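Local coordinates for TagI restriction endonuclease (Thermocrispum agreste, PDB 6GHS), which probably recognises DNA carrying modified cytosines such as 5-methylcytosine through its SRA domain and cuts it with its HNH nuclease domain, at residues Y55-G69 and H138-V152. Sequence-based numbering, arbitrary orientation.
Sequences YPDDRDYGDEIIYTG and HEDAPQFRVCQFQLV
Ile65 exchanges a pair of backbone hydrogen bonds with Leu151, and Tyr67 a pair with Phe149, which sets strand 64-68 antiparallel to strand 145-152, the axes 4.6 Å apart at closest and their directions at 158°. Leu151 N to Ile65 O measures 2.8 Å, and Gly69 N to Cys147 O extends the ladder. Ile65, Tyr67, Phe149 and Leu151 share one face, where Leu151 CD1 lies 3.9 Å from Tyr67 CB and Leu94 of helix 89-100 covers Tyr67 and Phe149. The other face carries Gln150 NE2, which donates to Glu64 OE2 at 2.7 Å from above the carboxylate plane, and Gln148, whose NE2 bonds weakly to Thr68 OG1 while its OE1 accepts from Trp134 NE1. Beyond the ladder, Asp57 links the two loops: its OD2 takes His138 ND1 on the syn lone pair at 2.8 Å, within the imidazole plane, and OD1 accepts weakly from Glu139 N. His138 extends its ring away from its own backbone N (chi1 -175°), which presents the ring face to the edge of Tyr55, centroids 5.5 Å apart and the planes at 74°, in an offset edge-to-face pair. Arg59 NH1 bonds to Pro56 O and Asp58 O, while NH2 meets Glu139 OE2 at the guanidinium edge in a salt bridge. A leucine in place of Arg59 would probably leave Glu139 without this charge partner, close to Asp57, and the Pro56 carbonyl without its donor. Together, the hairpin 59-68 and the strand beside it form part of the curved mixed sheet of the SRA domain, a PUA-like fold.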
ATOM      1  N   TYR A  55       6.994 -27.527  10.463  1.00 60.48           N
ATOM      2  CA  TYR A  55       5.909 -28.289   9.836  1.00 57.53           C
ATOM      3  C   TYR A  55       6.307 -28.640   8.406  1.00 59.17           C
ATOM      4  O   TYR A  55       7.104 -27.918   7.798  1.00 57.85           O
ATOM      5  CB  TYR A  55       4.613 -27.483   9.803  1.00 56.52           C
ATOM      6  CG  TYR A  55       3.826 -27.480  11.093  1.00 57.53           C
ATOM      7  CD1 TYR A  55       4.229 -26.698  12.176  1.00 59.27           C
ATOM      8  CD2 TYR A  55       2.658 -28.234  11.230  1.00 58.15           C
ATOM      9  CE1 TYR A  55       3.508 -26.681  13.365  1.00 58.03           C
ATOM     10  CE2 TYR A  55       1.929 -28.226  12.418  1.00 58.71           C
ATOM     11  CZ  TYR A  55       2.360 -27.447  13.483  1.00 57.86           C
ATOM     12  OH  TYR A  55       1.657 -27.421  14.662  1.00 55.55           O
ATOM     13  N   PRO A  56       5.741 -29.737   7.850  1.00 62.38           N
ATOM     14  CA  PRO A  56       5.988 -30.049   6.435  1.00 63.32           C
ATOM     15  C   PRO A  56       5.125 -29.221   5.473  1.00 63.64           C
ATOM     16  O   PRO A  56       5.290 -29.329   4.258  1.00 65.35           O
ATOM     17  CB  PRO A  56       5.643 -31.544   6.328  1.00 65.38           C
ATOM     18  CG  PRO A  56       5.068 -31.946   7.654  1.00 65.58           C
ATOM     19  CD  PRO A  56       4.799 -30.703   8.441  1.00 63.46           C
ATOM     20  N   ASP A  57       4.200 -28.433   6.021  1.00 61.80           N
ATOM     21  CA  ASP A  57       3.422 -27.449   5.265  1.00 58.34           C
ATOM     22  C   ASP A  57       4.252 -26.224   4.854  1.00 55.50           C
ATOM     23  O   ASP A  57       3.920 -25.577   3.850  1.00 51.04           O
ATOM     24  CB  ASP A  57       2.225 -26.970   6.097  1.00 57.43           C
ATOM     25  CG  ASP A  57       1.313 -28.091   6.509  1.00 56.80           C
ATOM     26  OD1 ASP A  57       0.347 -28.352   5.763  1.00 61.15           O
ATOM     27  OD2 ASP A  57       1.570 -28.709   7.567  1.00 53.63           O
ATOM     28  N   ASP A  58       5.281 -25.895   5.658  1.00 53.49           N
ATOM     29  CA  ASP A  58       6.231 -24.799   5.380  1.00 53.87           C
ATOM     30  C   ASP A  58       6.821 -24.920   3.967  1.00 54.79           C
ATOM     31  O   ASP A  58       7.181 -26.025   3.549  1.00 58.82           O
ATOM     32  CB  ASP A  58       7.441 -24.843   6.341  1.00 55.06           C
ATOM     33  CG  ASP A  58       7.138 -24.367   7.755  1.00 55.40           C
ATOM     34  OD1 ASP A  58       6.023 -23.881   8.030  1.00 54.48           O
ATOM     35  OD2 ASP A  58       8.063 -24.483   8.599  1.00 56.58           O
ATOM     36  N   ARG A  59       6.934 -23.802   3.251  1.00 52.49           N
ATOM     37  CA  ARG A  59       7.651 -23.757   1.970  1.00 53.37           C
ATOM     38  C   ARG A  59       8.630 -22.629   2.044  1.00 52.82           C
ATOM     39  O   ARG A  59       8.322 -21.576   2.591  1.00 54.91           O
ATOM     40  CB  ARG A  59       6.719 -23.496   0.788  1.00 56.54           C
ATOM     41  CG  ARG A  59       5.634 -24.538   0.570  1.00 60.21           C
ATOM     42  CD  ARG A  59       6.138 -25.791  -0.133  1.00 62.26           C
ATOM     43  NE  ARG A  59       5.096 -26.824  -0.121  1.00 63.32           N
ATOM     44  CZ  ARG A  59       4.912 -27.744   0.829  1.00 63.67           C
ATOM     45  NH1 ARG A  59       5.713 -27.832   1.895  1.00 64.73           N
ATOM     46  NH2 ARG A  59       3.911 -28.606   0.705  1.00 63.93           N
ATOM     47  N   ASP A  60       9.799 -22.832   1.464  1.00 54.78           N
ATOM     48  CA  ASP A  60      10.856 -21.843   1.504  1.00 57.07           C
ATOM     49  C   ASP A  60      11.359 -21.579   0.086  1.00 59.67           C
ATOM     50  O   ASP A  60      11.881 -22.484  -0.574  1.00 62.77           O
ATOM     51  CB  ASP A  60      11.977 -22.373   2.391  1.00 57.96           C
ATOM     52  CG  ASP A  60      12.955 -21.306   2.805  1.00 57.83           C
ATOM     53  OD1 ASP A  60      12.946 -20.192   2.217  1.00 54.70           O
ATOM     54  OD2 ASP A  60      13.748 -21.590   3.741  1.00 56.83           O
ATOM     55  N   TYR A  61      11.186 -20.341  -0.374  1.00 60.31           N
ATOM     56  CA  TYR A  61      11.628 -19.921  -1.703  1.00 60.62           C
ATOM     57  C   TYR A  61      12.663 -18.776  -1.627  1.00 61.63           C
ATOM     58  O   TYR A  61      12.834 -18.020  -2.590  1.00 63.39           O
ATOM     59  CB  TYR A  61      10.416 -19.499  -2.540  1.00 60.78           C
ATOM     60  CG  TYR A  61       9.329 -20.549  -2.675  1.00 61.82           C
ATOM     61  CD1 TYR A  61       9.600 -21.785  -3.249  1.00 65.42           C
ATOM     62  CD2 TYR A  61       8.018 -20.292  -2.265  1.00 62.37           C
ATOM     63  CE1 TYR A  61       8.604 -22.746  -3.391  1.00 67.95           C
ATOM     64  CE2 TYR A  61       7.015 -21.245  -2.405  1.00 63.06           C
ATOM     65  CZ  TYR A  61       7.313 -22.472  -2.968  1.00 65.98           C
ATOM     66  OH  TYR A  61       6.335 -23.431  -3.114  1.00 68.60           O
ATOM     67  N   GLY A  62      13.364 -18.663  -0.496  1.00 62.24           N
ATOM     68  CA  GLY A  62      14.394 -17.639  -0.318  1.00 63.54           C
ATOM     69  C   GLY A  62      13.806 -16.277  -0.019  1.00 63.41           C
ATOM     70  O   GLY A  62      13.759 -15.862   1.134  1.00 61.40           O
ATOM     71  N   ASP A  63      13.355 -15.591  -1.066  1.00 65.01           N
ATOM     72  CA  ASP A  63      12.703 -14.281  -0.930  1.00 67.18           C
ATOM     73  C   ASP A  63      11.231 -14.348  -0.529  1.00 62.64           C
ATOM     74  O   ASP A  63      10.701 -13.361  -0.024  1.00 58.13           O
ATOM     75  CB  ASP A  63      12.830 -13.476  -2.233  1.00 74.27           C
ATOM     76  CG  ASP A  63      14.178 -12.783  -2.375  1.00 78.99           C
ATOM     77  OD1 ASP A  63      14.953 -12.709  -1.387  1.00 79.04           O
ATOM     78  OD2 ASP A  63      14.448 -12.294  -3.493  1.00 84.33           O
ATOM     79  N   GLU A  64      10.574 -15.480  -0.797  1.00 61.61           N
ATOM     80  CA  GLU A  64       9.208 -15.766  -0.319  1.00 60.22           C
ATOM     81  C   GLU A  64       9.259 -16.917   0.695  1.00 55.43           C
ATOM     82  O   GLU A  64      10.063 -17.842   0.546  1.00 54.34           O
ATOM     83  CB  GLU A  64       8.267 -16.158  -1.481  1.00 63.46           C
ATOM     84  CG  GLU A  64       7.494 -15.024  -2.162  1.00 66.66           C
ATOM     85  CD  GLU A  64       6.116 -15.466  -2.667  1.00 72.69           C
ATOM     86  OE1 GLU A  64       5.885 -15.498  -3.899  1.00 77.14           O
ATOM     87  OE2 GLU A  64       5.249 -15.795  -1.827  1.00 75.37           O
ATOM     88  N   ILE A  65       8.403 -16.851   1.721  1.00 51.63           N
ATOM     89  CA  ILE A  65       8.237 -17.937   2.698  1.00 47.37           C
ATOM     90  C   ILE A  65       6.773 -18.145   3.041  1.00 44.39           C
ATOM     91  O   ILE A  65       6.080 -17.195   3.410  1.00 42.52           O
ATOM     92  CB  ILE A  65       8.937 -17.656   4.040  1.00 46.48           C
ATOM     93  CG1 ILE A  65      10.350 -17.122   3.830  1.00 47.03           C
ATOM     94  CG2 ILE A  65       8.983 -18.927   4.883  1.00 46.70           C
ATOM     95  CD1 ILE A  65      11.080 -16.841   5.122  1.00 48.28           C
ATOM     96  N   ILE A  66       6.331 -19.396   2.942  1.00 42.15           N
ATOM     97  CA  ILE A  66       5.058 -19.815   3.498  1.00 42.41           C
ATOM     98  C   ILE A  66       5.383 -20.417   4.859  1.00 43.45           C
ATOM     99  O   ILE A  66       5.874 -21.543   4.925  1.00 47.68           O
ATOM    100  CB  ILE A  66       4.330 -20.851   2.605  1.00 41.19           C
ATOM    101  CG1 ILE A  66       4.316 -20.410   1.145  1.00 42.01           C
ATOM    102  CG2 ILE A  66       2.905 -21.066   3.085  1.00 41.15           C
ATOM    103  CD1 ILE A  66       3.916 -18.966   0.929  1.00 43.51           C
ATOM    104  N   TYR A  67       5.138 -19.658   5.932  1.00 41.57           N
ATOM    105  CA  TYR A  67       5.393 -20.109   7.307  1.00 39.84           C
ATOM    106  C   TYR A  67       4.117 -20.629   7.939  1.00 39.26           C
ATOM    107  O   TYR A  67       3.079 -19.997   7.831  1.00 39.51           O
ATOM    108  CB  TYR A  67       5.946 -18.965   8.158  1.00 40.07           C
ATOM    109  CG  TYR A  67       6.453 -19.391   9.523  1.00 41.76           C
ATOM    110  CD1 TYR A  67       7.551 -20.244   9.645  1.00 42.94           C
ATOM    111  CD2 TYR A  67       5.852 -18.934  10.693  1.00 43.23           C
ATOM    112  CE1 TYR A  67       8.029 -20.640  10.887  1.00 43.15           C
ATOM    113  CE2 TYR A  67       6.325 -19.325  11.941  1.00 43.62           C
ATOM    114  CZ  TYR A  67       7.415 -20.177  12.033  1.00 43.71           C
ATOM    115  OH  TYR A  67       7.894 -20.577  13.259  1.00 43.69           O
ATOM    116  N   THR A  68       4.210 -21.775   8.607  1.00 41.38           N
ATOM    117  CA  THR A  68       3.076 -22.380   9.308  1.00 41.66           C
ATOM    118  C   THR A  68       3.168 -22.089  10.797  1.00 40.62           C
ATOM    119  O   THR A  68       4.244 -22.126  11.383  1.00 40.84           O
ATOM    120  CB  THR A  68       3.021 -23.897   9.079  1.00 42.81           C
ATOM    121  OG1 THR A  68       3.244 -24.172   7.690  1.00 44.31           O
ATOM    122  CG2 THR A  68       1.657 -24.465   9.492  1.00 43.21           C
ATOM    123  N   GLY A  69       2.018 -21.818  11.399  1.00 41.09           N
ATOM    124  CA  GLY A  69       1.950 -21.257  12.735  1.00 41.55           C
ATOM    125  C   GLY A  69       2.092 -22.252  13.856  1.00 40.73           C
ATOM    126  O   GLY A  69       2.440 -23.401  13.650  1.00 40.24           O
ATOM    127  N   HIS A 138      -3.682 -29.328   7.371  1.00 53.54           N
ATOM    128  CA  HIS A 138      -2.384 -29.938   7.665  1.00 56.03           C
ATOM    129  C   HIS A 138      -2.122 -31.101   6.710  1.00 58.30           C
ATOM    130  O   HIS A 138      -3.038 -31.868   6.410  1.00 62.92           O
ATOM    131  CB  HIS A 138      -2.422 -30.432   9.108  1.00 56.39           C
ATOM    132  CG  HIS A 138      -1.132 -30.990   9.606  1.00 56.85           C
ATOM    133  ND1 HIS A 138       0.094 -30.502   9.211  1.00 56.65           N
ATOM    134  CD2 HIS A 138      -0.881 -31.966  10.509  1.00 57.07           C
ATOM    135  CE1 HIS A 138       1.046 -31.169   9.838  1.00 59.75           C
ATOM    136  NE2 HIS A 138       0.481 -32.058  10.637  1.00 59.34           N
ATOM    137  N   GLU A 139      -0.893 -31.219   6.216  1.00 58.99           N
ATOM    138  CA  GLU A 139      -0.564 -32.266   5.238  1.00 62.84           C
ATOM    139  C   GLU A 139      -0.626 -33.669   5.838  1.00 65.09           C
ATOM    140  O   GLU A 139      -1.225 -34.575   5.257  1.00 62.92           O
ATOM    141  CB  GLU A 139       0.808 -32.030   4.611  1.00 65.14           C
ATOM    142  CG  GLU A 139       0.762 -31.018   3.485  1.00 68.01           C
ATOM    143  CD  GLU A 139       2.115 -30.757   2.856  1.00 70.57           C
ATOM    144  OE1 GLU A 139       3.143 -31.289   3.334  1.00 68.85           O
ATOM    145  OE2 GLU A 139       2.140 -30.002   1.866  1.00 72.46           O
ATOM    146  N   ASP A 140      -0.020 -33.834   7.008  1.00 68.88           N
ATOM    147  CA  ASP A 140      -0.010 -35.130   7.684  1.00 71.33           C
ATOM    148  C   ASP A 140      -1.377 -35.525   8.250  1.00 69.24           C
ATOM    149  O   ASP A 140      -1.608 -36.709   8.461  1.00 81.00           O
ATOM    150  CB  ASP A 140       1.058 -35.173   8.796  1.00 73.81           C
ATOM    151  CG  ASP A 140       2.488 -35.008   8.262  1.00 75.26           C
ATOM    152  OD1 ASP A 140       2.700 -34.975   7.024  1.00 76.07           O
ATOM    153  OD2 ASP A 140       3.407 -34.902   9.101  1.00 75.81           O
ATOM    154  N   ALA A 141      -2.270 -34.563   8.502  1.00 61.59           N
ATOM    155  CA  ALA A 141      -3.602 -34.868   9.045  1.00 58.35           C
ATOM    156  C   ALA A 141      -4.639 -33.861   8.555  1.00 57.05           C
ATOM    157  O   ALA A 141      -5.011 -32.944   9.289  1.00 58.37           O
ATOM    158  CB  ALA A 141      -3.558 -34.898  10.568  1.00 57.91           C
ATOM    159  N   PRO A 142      -5.121 -34.030   7.310  1.00 55.62           N
ATOM    160  CA  PRO A 142      -6.089 -33.108   6.709  1.00 54.25           C
ATOM    161  C   PRO A 142      -7.327 -32.729   7.531  1.00 52.02           C
ATOM    162  O   PRO A 142      -7.909 -31.682   7.274  1.00 52.78           O
ATOM    163  CB  PRO A 142      -6.497 -33.838   5.427  1.00 55.75           C
ATOM    164  CG  PRO A 142      -5.250 -34.540   5.015  1.00 56.88           C
ATOM    165  CD  PRO A 142      -4.616 -34.992   6.310  1.00 57.32           C
ATOM    166  N   GLN A 143      -7.726 -33.534   8.514  1.00 51.83           N
ATOM    167  CA  GLN A 143      -8.877 -33.173   9.366  1.00 54.64           C
ATOM    168  C   GLN A 143      -8.625 -31.982  10.306  1.00 54.52           C
ATOM    169  O   GLN A 143      -9.576 -31.486  10.931  1.00 53.95           O
ATOM    170  CB  GLN A 143      -9.437 -34.399  10.141  1.00 58.26           C
ATOM    171  CG  GLN A 143      -8.667 -34.916  11.365  1.00 59.09           C
ATOM    172  CD  GLN A 143      -7.536 -35.898  11.047  1.00 61.35           C
ATOM    173  OE1 GLN A 143      -7.081 -36.032   9.902  1.00 60.92           O
ATOM    174  NE2 GLN A 143      -7.063 -36.581  12.081  1.00 63.97           N
ATOM    175  N   PHE A 144      -7.363 -31.543  10.410  1.00 53.48           N
ATOM    176  CA  PHE A 144      -6.983 -30.393  11.231  1.00 51.17           C
ATOM    177  C   PHE A 144      -6.485 -29.214  10.408  1.00 49.31           C
ATOM    178  O   PHE A 144      -5.738 -29.372   9.438  1.00 48.61           O
ATOM    179  CB  PHE A 144      -5.909 -30.778  12.245  1.00 51.52           C
ATOM    180  CG  PHE A 144      -6.352 -31.829  13.213  1.00 52.15           C
ATOM    181  CD1 PHE A 144      -7.441 -31.598  14.051  1.00 51.15           C
ATOM    182  CD2 PHE A 144      -5.693 -33.059  13.284  1.00 52.35           C
ATOM    183  CE1 PHE A 144      -7.867 -32.567  14.938  1.00 51.33           C
ATOM    184  CE2 PHE A 144      -6.112 -34.030  14.176  1.00 51.89           C
ATOM    185  CZ  PHE A 144      -7.200 -33.784  15.003  1.00 52.24           C
ATOM    186  N   ARG A 145      -6.892 -28.030  10.852  1.00 46.94           N
ATOM    187  CA  ARG A 145      -6.562 -26.780  10.215  1.00 44.66           C
ATOM    188  C   ARG A 145      -5.309 -26.214  10.854  1.00 42.78           C
ATOM    189  O   ARG A 145      -5.134 -26.292  12.072  1.00 42.96           O
ATOM    190  CB  ARG A 145      -7.702 -25.765  10.399  1.00 45.65           C
ATOM    191  CG  ARG A 145      -9.091 -26.231   9.965  1.00 46.14           C
ATOM    192  CD  ARG A 145      -9.230 -26.267   8.452  1.00 44.68           C
ATOM    193  NE  ARG A 145      -9.533 -24.956   7.883  1.00 42.08           N
ATOM    194  CZ  ARG A 145      -9.368 -24.624   6.598  1.00 42.23           C
ATOM    195  NH1 ARG A 145      -8.885 -25.488   5.691  1.00 40.97           N
ATOM    196  NH2 ARG A 145      -9.684 -23.394   6.212  1.00 43.28           N
ATOM    197  N   VAL A 146      -4.459 -25.621  10.028  1.00 41.90           N
ATOM    198  CA  VAL A 146      -3.337 -24.818  10.508  1.00 40.98           C
ATOM    199  C   VAL A 146      -3.405 -23.417   9.925  1.00 38.75           C
ATOM    200  O   VAL A 146      -3.979 -23.198   8.855  1.00 38.31           O
ATOM    201  CB  VAL A 146      -1.964 -25.429  10.159  1.00 42.59           C
ATOM    202  CG1 VAL A 146      -1.725 -26.671  10.998  1.00 43.64           C
ATOM    203  CG2 VAL A 146      -1.833 -25.736   8.661  1.00 42.50           C
ATOM    204  N   CYS A 147      -2.782 -22.495  10.643  1.00 36.18           N
ATOM    205  CA  CYS A 147      -2.652 -21.114  10.242  1.00 35.52           C
ATOM    206  C   CYS A 147      -1.392 -20.942   9.401  1.00 33.38           C
ATOM    207  O   CYS A 147      -0.382 -21.542   9.709  1.00 34.34           O
ATOM    208  CB  CYS A 147      -2.543 -20.271  11.499  1.00 36.78           C
ATOM    209  SG  CYS A 147      -2.785 -18.534  11.165  1.00 40.06           S
ATOM    210  N   GLN A 148      -1.435 -20.125   8.357  1.00 32.20           N
ATOM    211  CA  GLN A 148      -0.254 -19.908   7.512  1.00 32.54           C
ATOM    212  C   GLN A 148      -0.056 -18.455   7.115  1.00 33.15           C
ATOM    213  O   GLN A 148      -1.002 -17.686   7.030  1.00 34.38           O
ATOM    214  CB  GLN A 148      -0.327 -20.775   6.261  1.00 32.57           C
ATOM    215  CG  GLN A 148       0.288 -22.147   6.440  1.00 33.10           C
ATOM    216  CD  GLN A 148       0.252 -22.980   5.174  1.00 33.53           C
ATOM    217  OE1 GLN A 148      -0.718 -22.944   4.408  1.00 33.68           O
ATOM    218  NE2 GLN A 148       1.313 -23.741   4.946  1.00 34.31           N
ATOM    219  N   PHE A 149       1.193 -18.094   6.865  1.00 33.25           N
ATOM    220  CA  PHE A 149       1.567 -16.721   6.578  1.00 33.56           C
ATOM    221  C   PHE A 149       2.424 -16.691   5.320  1.00 35.05           C
ATOM    222  O   PHE A 149       3.142 -17.642   5.031  1.00 32.34           O
ATOM    223  CB  PHE A 149       2.326 -16.119   7.770  1.00 32.37           C
ATOM    224  CG  PHE A 149       1.560 -16.185   9.061  1.00 31.71           C
ATOM    225  CD1 PHE A 149       1.607 -17.323   9.850  1.00 30.89           C
ATOM    226  CD2 PHE A 149       0.762 -15.117   9.475  1.00 31.18           C
ATOM    227  CE1 PHE A 149       0.883 -17.388  11.029  1.00 30.83           C
ATOM    228  CE2 PHE A 149       0.032 -15.180  10.651  1.00 30.01           C
ATOM    229  CZ  PHE A 149       0.098 -16.312  11.431  1.00 30.21           C
ATOM    230  N   GLN A 150       2.316 -15.597   4.572  1.00 38.53           N
ATOM    231  CA  GLN A 150       3.203 -15.322   3.459  1.00 42.12           C
ATOM    232  C   GLN A 150       4.172 -14.197   3.840  1.00 43.06           C
ATOM    233  O   GLN A 150       3.738 -13.092   4.187  1.00 42.78           O
ATOM    234  CB  GLN A 150       2.385 -14.925   2.246  1.00 45.51           C
ATOM    235  CG  GLN A 150       3.179 -14.938   0.950  1.00 48.24           C
ATOM    236  CD  GLN A 150       2.377 -14.417  -0.220  1.00 50.62           C
ATOM    237  OE1 GLN A 150       1.489 -13.579  -0.055  1.00 52.85           O
ATOM    238  NE2 GLN A 150       2.687 -14.910  -1.411  1.00 53.49           N
ATOM    239  N   LEU A 151       5.477 -14.487   3.785  1.00 44.38           N
ATOM    240  CA  LEU A 151       6.521 -13.497   4.106  1.00 44.93           C
ATOM    241  C   LEU A 151       7.390 -13.198   2.885  1.00 44.83           C
ATOM    242  O   LEU A 151       7.765 -14.107   2.157  1.00 42.58           O
ATOM    243  CB  LEU A 151       7.386 -13.956   5.284  1.00 44.41           C
ATOM    244  CG  LEU A 151       6.656 -13.985   6.633  1.00 43.88           C
ATOM    245  CD1 LEU A 151       5.920 -15.296   6.830  1.00 44.50           C
ATOM    246  CD2 LEU A 151       7.603 -13.767   7.798  1.00 44.25           C
ATOM    247  N   VAL A 152       7.684 -11.914   2.676  1.00 47.58           N
ATOM    248  CA  VAL A 152       8.428 -11.412   1.510  1.00 49.21           C
ATOM    249  C   VAL A 152       9.605 -10.591   2.011  1.00 49.91           C
ATOM    250  O   VAL A 152       9.444  -9.763   2.913  1.00 50.16           O
ATOM    251  CB  VAL A 152       7.558 -10.484   0.630  1.00 50.07           C
ATOM    252  CG1 VAL A 152       8.388  -9.860  -0.496  1.00 53.06           C
ATOM    253  CG2 VAL A 152       6.370 -11.241   0.057  1.00 49.99           C
TER